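Local coordinates for lipoprotein (Mycoplasma mycoides subsp. capri, PDB 7ADK), which probably acts as a cell-surface serine peptidase of the DUF31 family, with a chymotrypsin-like PA-clan fold, that cleaves host immunoglobulin, at residues S166-Y171 / P612-P617; D221-A224 / D230-Y233. One frame throughout, in Å; residues are numbered along the deposited sequence.

Contact 1 (S166-Y171 / P612-P617)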
ATOM      1  N   SER B 166      39.524  -2.967   5.836  1.00 96.04           N
ATOM      2  CA  SER B 166      40.532  -3.196   6.890  1.00 96.04           C
ATOM      3  C   SER B 166      40.168  -2.533   8.221  1.00 96.04           C
ATOM      4  O   SER B 166      40.496  -3.046   9.290  1.00 96.04           O
ATOM      5  CB  SER B 166      41.887  -2.667   6.419  1.00 96.04           C
ATOM      6  OG  SER B 166      41.795  -1.300   6.088  1.00 96.04           O
ATOM      7  N   GLY B 167      39.475  -1.397   8.163  1.00 92.23           N
ATOM      8  CA  GLY B 167      38.981  -0.643   9.302  1.00 92.23           C
ATOM      9  C   GLY B 167      37.658  -1.179   9.839  1.00 92.23           C
ATOM     10  O   GLY B 167      37.450  -1.190  11.047  1.00 92.23           O
ATOM     11  N   TYR B 168      36.819  -1.748   8.979  1.00 88.29           N
ATOM     12  CA  TYR B 168      35.679  -2.543   9.421  1.00 88.29           C
ATOM     13  C   TYR B 168      36.110  -3.830  10.146  1.00 88.29           C
ATOM     14  O   TYR B 168      35.604  -4.100  11.234  1.00 88.29           O
ATOM     15  CB  TYR B 168      34.751  -2.812   8.235  1.00 88.29           C
ATOM     16  CG  TYR B 168      33.648  -3.793   8.558  1.00 88.29           C
ATOM     17  CD1 TYR B 168      32.540  -3.390   9.326  1.00 88.29           C
ATOM     18  CD2 TYR B 168      33.762  -5.125   8.130  1.00 88.29           C
ATOM     19  CE1 TYR B 168      31.554  -4.325   9.673  1.00 88.29           C
ATOM     20  CE2 TYR B 168      32.779  -6.058   8.472  1.00 88.29           C
ATOM     21  CZ  TYR B 168      31.677  -5.661   9.251  1.00 88.29           C
ATOM     22  OH  TYR B 168      30.754  -6.579   9.615  1.00 88.29           O
ATOM     23  N   ASP B 169      37.087  -4.586   9.628  1.00 90.64           N
ATOM     24  CA  ASP B 169      37.589  -5.800  10.286  1.00 90.64           C
ATOM     25  C   ASP B 169      38.017  -5.555  11.733  1.00 90.64           C
ATOM     26  O   ASP B 169      37.684  -6.349  12.609  1.00 90.64           O
ATOM     27  CB  ASP B 169      38.779  -6.389   9.511  1.00 90.64           C
ATOM     28  CG  ASP B 169      38.417  -7.326   8.362  1.00 90.64           C
ATOM     29  OD1 ASP B 169      37.273  -7.810   8.287  1.00 90.64           O
ATOM     30  OD2 ASP B 169      39.322  -7.665   7.573  1.00 90.64           O
ATOM     31  N   GLU B 170      38.719  -4.465  12.035  1.00 89.95           N
ATOM     32  CA  GLU B 170      39.068  -4.164  13.431  1.00 89.95           C
ATOM     33  C   GLU B 170      37.851  -3.761  14.284  1.00 89.95           C
ATOM     34  O   GLU B 170      37.810  -4.101  15.462  1.00 89.95           O
ATOM     35  CB  GLU B 170      40.212  -3.152  13.521  1.00 89.95           C
ATOM     36  CG  GLU B 170      39.884  -1.766  12.975  1.00 89.95           C
ATOM     37  CD  GLU B 170      40.859  -0.694  13.455  1.00 89.95           C
ATOM     38  OE1 GLU B 170      40.413   0.299  14.071  1.00 89.95           O
ATOM     39  OE2 GLU B 170      42.080  -0.858  13.254  1.00 89.95           O
ATOM     40  N   TYR B 171      36.819  -3.127  13.721  1.00 84.92           N
ATOM     41  CA  TYR B 171      35.564  -2.869  14.428  1.00 84.92           C
ATOM     42  C   TYR B 171      34.830  -4.178  14.757  1.00 84.92           C
ATOM     43  O   TYR B 171      34.271  -4.323  15.846  1.00 84.92           O
ATOM     44  CB  TYR B 171      34.699  -1.875  13.642  1.00 84.92           C
ATOM     45  CG  TYR B 171      33.499  -1.360  14.411  1.00 84.92           C
ATOM     46  CD1 TYR B 171      33.529  -0.128  15.088  1.00 84.92           C
ATOM     47  CD2 TYR B 171      32.334  -2.137  14.456  1.00 84.92           C
ATOM     48  CE1 TYR B 171      32.402   0.322  15.800  1.00 84.92           C
ATOM     49  CE2 TYR B 171      31.222  -1.710  15.192  1.00 84.92           C
ATOM     50  CZ  TYR B 171      31.243  -0.470  15.852  1.00 84.92           C
ATOM     51  OH  TYR B 171      30.136  -0.077  16.529  1.00 84.92           O
ATOM     52  N   PRO B 612      26.476 -10.943  16.725  1.00 78.47           N
ATOM     53  CA  PRO B 612      27.637 -10.637  15.899  1.00 78.47           C
ATOM     54  C   PRO B 612      27.238  -9.670  14.773  1.00 78.47           C
ATOM     55  O   PRO B 612      26.119  -9.733  14.272  1.00 78.47           O
ATOM     56  CB  PRO B 612      28.083 -11.990  15.363  1.00 78.47           C
ATOM     57  CG  PRO B 612      26.796 -12.781  15.238  1.00 78.47           C
ATOM     58  CD  PRO B 612      25.943 -12.246  16.379  1.00 78.47           C
ATOM     59  N   LEU B 613      28.130  -8.773  14.337  1.00 79.99           N
ATOM     60  CA  LEU B 613      27.832  -7.859  13.218  1.00 79.99           C
ATOM     61  C   LEU B 613      27.692  -8.619  11.895  1.00 79.99           C
ATOM     62  O   LEU B 613      26.865  -8.277  11.054  1.00 79.99           O
ATOM     63  CB  LEU B 613      28.930  -6.805  13.050  1.00 79.99           C
ATOM     64  CG  LEU B 613      29.266  -5.979  14.293  1.00 79.99           C
ATOM     65  CD1 LEU B 613      30.458  -5.083  13.991  1.00 79.99           C
ATOM     66  CD2 LEU B 613      28.099  -5.121  14.774  1.00 79.99           C
ATOM     67  N   ASP B 614      28.503  -9.663  11.733  1.00 85.14           N
ATOM     68  CA  ASP B 614      28.541 -10.597  10.621  1.00 85.14           C
ATOM     69  C   ASP B 614      28.985 -11.983  11.092  1.00 85.14           C
ATOM     70  O   ASP B 614      29.609 -12.147  12.141  1.00 85.14           O
ATOM     71  CB  ASP B 614      29.466 -10.089   9.514  1.00 85.14           C
ATOM     72  CG  ASP B 614      30.882  -9.709   9.954  1.00 85.14           C
ATOM     73  OD1 ASP B 614      31.329 -10.004  11.082  1.00 85.14           O
ATOM     74  OD2 ASP B 614      31.561  -9.068   9.131  1.00 85.14           O
ATOM     75  N   PHE B 615      28.679 -13.009  10.313  1.00 85.09           N
ATOM     76  CA  PHE B 615      29.048 -14.393  10.580  1.00 85.09           C
ATOM     77  C   PHE B 615      29.210 -15.129   9.254  1.00 85.09           C
ATOM     78  O   PHE B 615      28.755 -14.644   8.222  1.00 85.09           O
ATOM     79  CB  PHE B 615      28.015 -15.056  11.505  1.00 85.09           C
ATOM     80  CG  PHE B 615      26.722 -15.518  10.866  1.00 85.09           C
ATOM     81  CD1 PHE B 615      25.841 -14.602  10.276  1.00 85.09           C
ATOM     82  CD2 PHE B 615      26.373 -16.875  10.905  1.00 85.09           C
ATOM     83  CE1 PHE B 615      24.642 -15.036   9.701  1.00 85.09           C
ATOM     84  CE2 PHE B 615      25.160 -17.308  10.356  1.00 85.09           C
ATOM     85  CZ  PHE B 615      24.306 -16.394   9.738  1.00 85.09           C
ATOM     86  N   ASP B 616      29.859 -16.288   9.256  1.00 91.30           N
ATOM     87  CA  ASP B 616      29.905 -17.174   8.100  1.00 91.30           C
ATOM     88  C   ASP B 616      28.674 -18.102   8.093  1.00 91.30           C
ATOM     89  O   ASP B 616      28.598 -19.023   8.910  1.00 91.30           O
ATOM     90  CB  ASP B 616      31.219 -17.948   8.126  1.00 91.30           C
ATOM     91  CG  ASP B 616      31.462 -18.764   6.860  1.00 91.30           C
ATOM     92  OD1 ASP B 616      30.538 -18.930   6.033  1.00 91.30           O
ATOM     93  OD2 ASP B 616      32.592 -19.276   6.701  1.00 91.30           O
ATOM     94  N   PRO B 617      27.682 -17.932   7.198  1.00 89.31           N
ATOM     95  CA  PRO B 617      26.498 -18.792   7.183  1.00 89.31           C
ATOM     96  C   PRO B 617      26.808 -20.219   6.727  1.00 89.31           C
ATOM     97  O   PRO B 617      26.015 -21.125   6.956  1.00 89.31           O
ATOM     98  CB  PRO B 617      25.523 -18.102   6.239  1.00 89.31           C
ATOM     99  CG  PRO B 617      26.423 -17.345   5.279  1.00 89.31           C
ATOM    100  CD  PRO B 617      27.598 -16.935   6.145  1.00 89.31           C
TER

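Contact 2 (D221-A224 / D230-Y233)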
ATOM      1  N   ASP B 221      31.440  16.331  29.327  1.00 88.44           N
ATOM      2  CA  ASP B 221      31.137  17.395  28.355  1.00 88.44           C
ATOM      3  C   ASP B 221      30.427  16.888  27.081  1.00 88.44           C
ATOM      4  O   ASP B 221      29.678  17.635  26.457  1.00 88.44           O
ATOM      5  CB  ASP B 221      32.427  18.111  27.968  1.00 88.44           C
ATOM      6  CG  ASP B 221      32.150  19.282  27.029  1.00 88.44           C
ATOM      7  OD1 ASP B 221      31.413  20.212  27.417  1.00 88.44           O
ATOM      8  OD2 ASP B 221      32.674  19.284  25.900  1.00 88.44           O
ATOM      9  N   ASP B 222      30.632  15.625  26.693  1.00 86.62           N
ATOM     10  CA  ASP B 222      29.848  14.985  25.636  1.00 86.62           C
ATOM     11  C   ASP B 222      28.408  14.803  26.117  1.00 86.62           C
ATOM     12  O   ASP B 222      27.460  15.200  25.452  1.00 86.62           O
ATOM     13  CB  ASP B 222      30.409  13.618  25.219  1.00 86.62           C
ATOM     14  CG  ASP B 222      31.792  13.591  24.572  1.00 86.62           C
ATOM     15  OD1 ASP B 222      32.397  14.655  24.309  1.00 86.62           O
ATOM     16  OD2 ASP B 222      32.265  12.467  24.306  1.00 86.62           O
ATOM     17  N   GLN B 223      28.236  14.273  27.321  1.00 85.48           N
ATOM     18  CA  GLN B 223      26.949  13.972  27.937  1.00 85.48           C
ATOM     19  C   GLN B 223      26.051  15.204  28.072  1.00 85.48           C
ATOM     20  O   GLN B 223      24.838  15.094  27.959  1.00 85.48           O
ATOM     21  CB  GLN B 223      27.206  13.333  29.309  1.00 85.48           C
ATOM     22  CG  GLN B 223      26.005  12.556  29.797  1.00 85.48           C
ATOM     23  CD  GLN B 223      25.961  12.392  31.295  1.00 85.48           C
ATOM     24  OE1 GLN B 223      25.084  12.908  31.958  1.00 85.48           O
ATOM     25  NE2 GLN B 223      26.905  11.718  31.895  1.00 85.48           N
ATOM     26  N   ALA B 224      26.630  16.391  28.245  1.00 86.21           N
ATOM     27  CA  ALA B 224      25.906  17.653  28.264  1.00 86.21           C
ATOM     28  C   ALA B 224      25.257  18.005  26.916  1.00 86.21           C
ATOM     29  O   ALA B 224      24.398  18.887  26.896  1.00 86.21           O
ATOM     30  CB  ALA B 224      26.866  18.736  28.728  1.00 86.21           C
ATOM     31  N   ASP B 230      21.072  14.360  32.293  1.00 82.75           N
ATOM     32  CA  ASP B 230      21.148  15.011  33.610  1.00 82.75           C
ATOM     33  C   ASP B 230      22.544  15.476  34.047  1.00 82.75           C
ATOM     34  O   ASP B 230      22.646  16.393  34.864  1.00 82.75           O
ATOM     35  CB  ASP B 230      20.549  14.124  34.710  1.00 82.75           C
ATOM     36  CG  ASP B 230      19.031  14.267  34.800  1.00 82.75           C
ATOM     37  OD1 ASP B 230      18.395  14.454  33.743  1.00 82.75           O
ATOM     38  OD2 ASP B 230      18.494  14.255  35.925  1.00 82.75           O
ATOM     39  N   THR B 231      23.637  14.922  33.510  1.00 85.17           N
ATOM     40  CA  THR B 231      24.997  15.363  33.863  1.00 85.17           C
ATOM     41  C   THR B 231      25.227  15.376  35.389  1.00 85.17           C
ATOM     42  O   THR B 231      25.161  14.338  36.040  1.00 85.17           O
ATOM     43  CB  THR B 231      25.369  16.678  33.138  1.00 85.17           C
ATOM     44  OG1 THR B 231      24.545  17.757  33.520  1.00 85.17           O
ATOM     45  CG2 THR B 231      25.299  16.579  31.628  1.00 85.17           C
ATOM     46  N   TYR B 232      25.536  16.540  35.948  1.00 93.65           N
ATOM     47  CA  TYR B 232      26.114  16.732  37.270  1.00 93.65           C
ATOM     48  C   TYR B 232      25.790  18.159  37.744  1.00 93.65           C
ATOM     49  O   TYR B 232      25.606  19.064  36.928  1.00 93.65           O
ATOM     50  CB  TYR B 232      27.629  16.491  37.124  1.00 93.65           C
ATOM     51  CG  TYR B 232      28.268  17.153  35.907  1.00 93.65           C
ATOM     52  CD1 TYR B 232      28.516  18.534  35.896  1.00 93.65           C
ATOM     53  CD2 TYR B 232      28.517  16.395  34.749  1.00 93.65           C
ATOM     54  CE1 TYR B 232      29.008  19.161  34.736  1.00 93.65           C
ATOM     55  CE2 TYR B 232      28.987  17.023  33.584  1.00 93.65           C
ATOM     56  CZ  TYR B 232      29.258  18.397  33.579  1.00 93.65           C
ATOM     57  OH  TYR B 232      29.722  18.981  32.447  1.00 93.65           O
ATOM     58  N   TYR B 233      25.742  18.401  39.054  1.00102.02           N
ATOM     59  CA  TYR B 233      25.780  19.759  39.612  1.00102.02           C
ATOM     60  C   TYR B 233      26.492  19.723  40.963  1.00102.02           C
ATOM     61  O   TYR B 233      26.148  18.916  41.827  1.00102.02           O
ATOM     62  CB  TYR B 233      24.379  20.365  39.727  1.00102.02           C
ATOM     63  CG  TYR B 233      24.393  21.801  40.205  1.00102.02           C
ATOM     64  CD1 TYR B 233      24.711  22.830  39.301  1.00102.02           C
ATOM     65  CD2 TYR B 233      24.147  22.106  41.558  1.00102.02           C
ATOM     66  CE1 TYR B 233      24.757  24.164  39.749  1.00102.02           C
ATOM     67  CE2 TYR B 233      24.200  23.439  42.006  1.00102.02           C
ATOM     68  CZ  TYR B 233      24.496  24.475  41.101  1.00102.02           C
ATOM     69  OH  TYR B 233      24.534  25.764  41.518  1.00102.02           O
TER

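Contact 1 (S166-Y171 / P612-P617)
A buried helix-to-loop contact joins Y168 and Y171 of helix 165-173 to L613 and D614, in the long loop between helices 603-606 and 651-655. One hydrogen bond and an apolar touch carry it. The hydroxyl of Y168 gives its proton to D614 OD2 (OH to OD2 2.7 Å), the oxygen lying at the edge of the ring and in its plane. The carboxylate stands nearly perpendicular to that ring, 87° between planes, and OD2 is met from above the carboxylate plane. With CG of Y168 anti to N (chi1 172°), the ring leaves the helix toward the loop. This joins the N-terminal end of the modelled chain to the DUF31 peptidase region, which belongs to the chymotrypsin-like PA clan. Three residues on along the helix, Y171 turns a ring edge to L613: CD2 lies 3.5 Å from L613 CD1, the leucine crossing at about a right angle. The hydroxyl of Y171 is used elsewhere, bonded to D183. F162 meets both tyrosine rings edge-to-face, and F159 stacks on Y168. An aromatic side chain from the chain of another protein packs on D614.

Contact 2 (D221-A224 / D230-Y233)
T231 and Q223 bury the most surface here, followed by Y232 and A224, where the chain doubles back after helix 220-226 and lays its returning loop against the helix it has just left. The helix ends and the chain returns along its own side, with only five residues between the two segments. T231 comes nearest, its CA 6.1 Å from the CA of A224, and it meets the helix in two ways. Its backbone N reaches the side-chain oxygen of Q223 (N to OE1 2.9 Å), but the N-H points well off the line to the acceptor, at 128°, and the bond is weak. Q223 reaches across because CG is anti to N (chi1 -160°) and the chain stays extended beyond it, bringing the amide alongside the T231 backbone; K218 and F229 touch the same side chain. The second meeting is apolar: the methyl CG2 of T231 lies 3.6 Å from A224 CA and 3.9 Å from A224 CB, against the helix backbone. Y232 lays one ring face beside T231 CB, which stands 3.5 Å above the plane and toward the rim, and Y232 OH comes to 4.4 Å from D221 N without bonding to it. F220, just ahead of D221, stacks on this ring and so ties it to the start of the same helix. D230 faces away from the helix and packs on F716 and I717 of helix 715-719. The hydroxyl of T231 turns back to its own neighbour, OG1 donating to D230 O at 2.7 Å from above the carbonyl plane, 46° out of it.

Overall arrangement
Contact 2 is nested in sequence inside the very long loop that contact 1 closes: 166-171 comes first, then 221-224 and 230-233, and 612-617 far later. Their centres are 33 Å apart and their nearest atoms about 15 Å, so they do not touch. Helix 176-192 links them, since its R179 and D183 bond to Y171 while its N184 bonds to D222. Each also reaches the peptidase region, contact 1 through the 612-617 loop and contact 2 through helix 715-719, so the N-terminal helices are fastened to it at two separate places. The other protein chain of the assembly packs on contact 1 but does not touch contact 2.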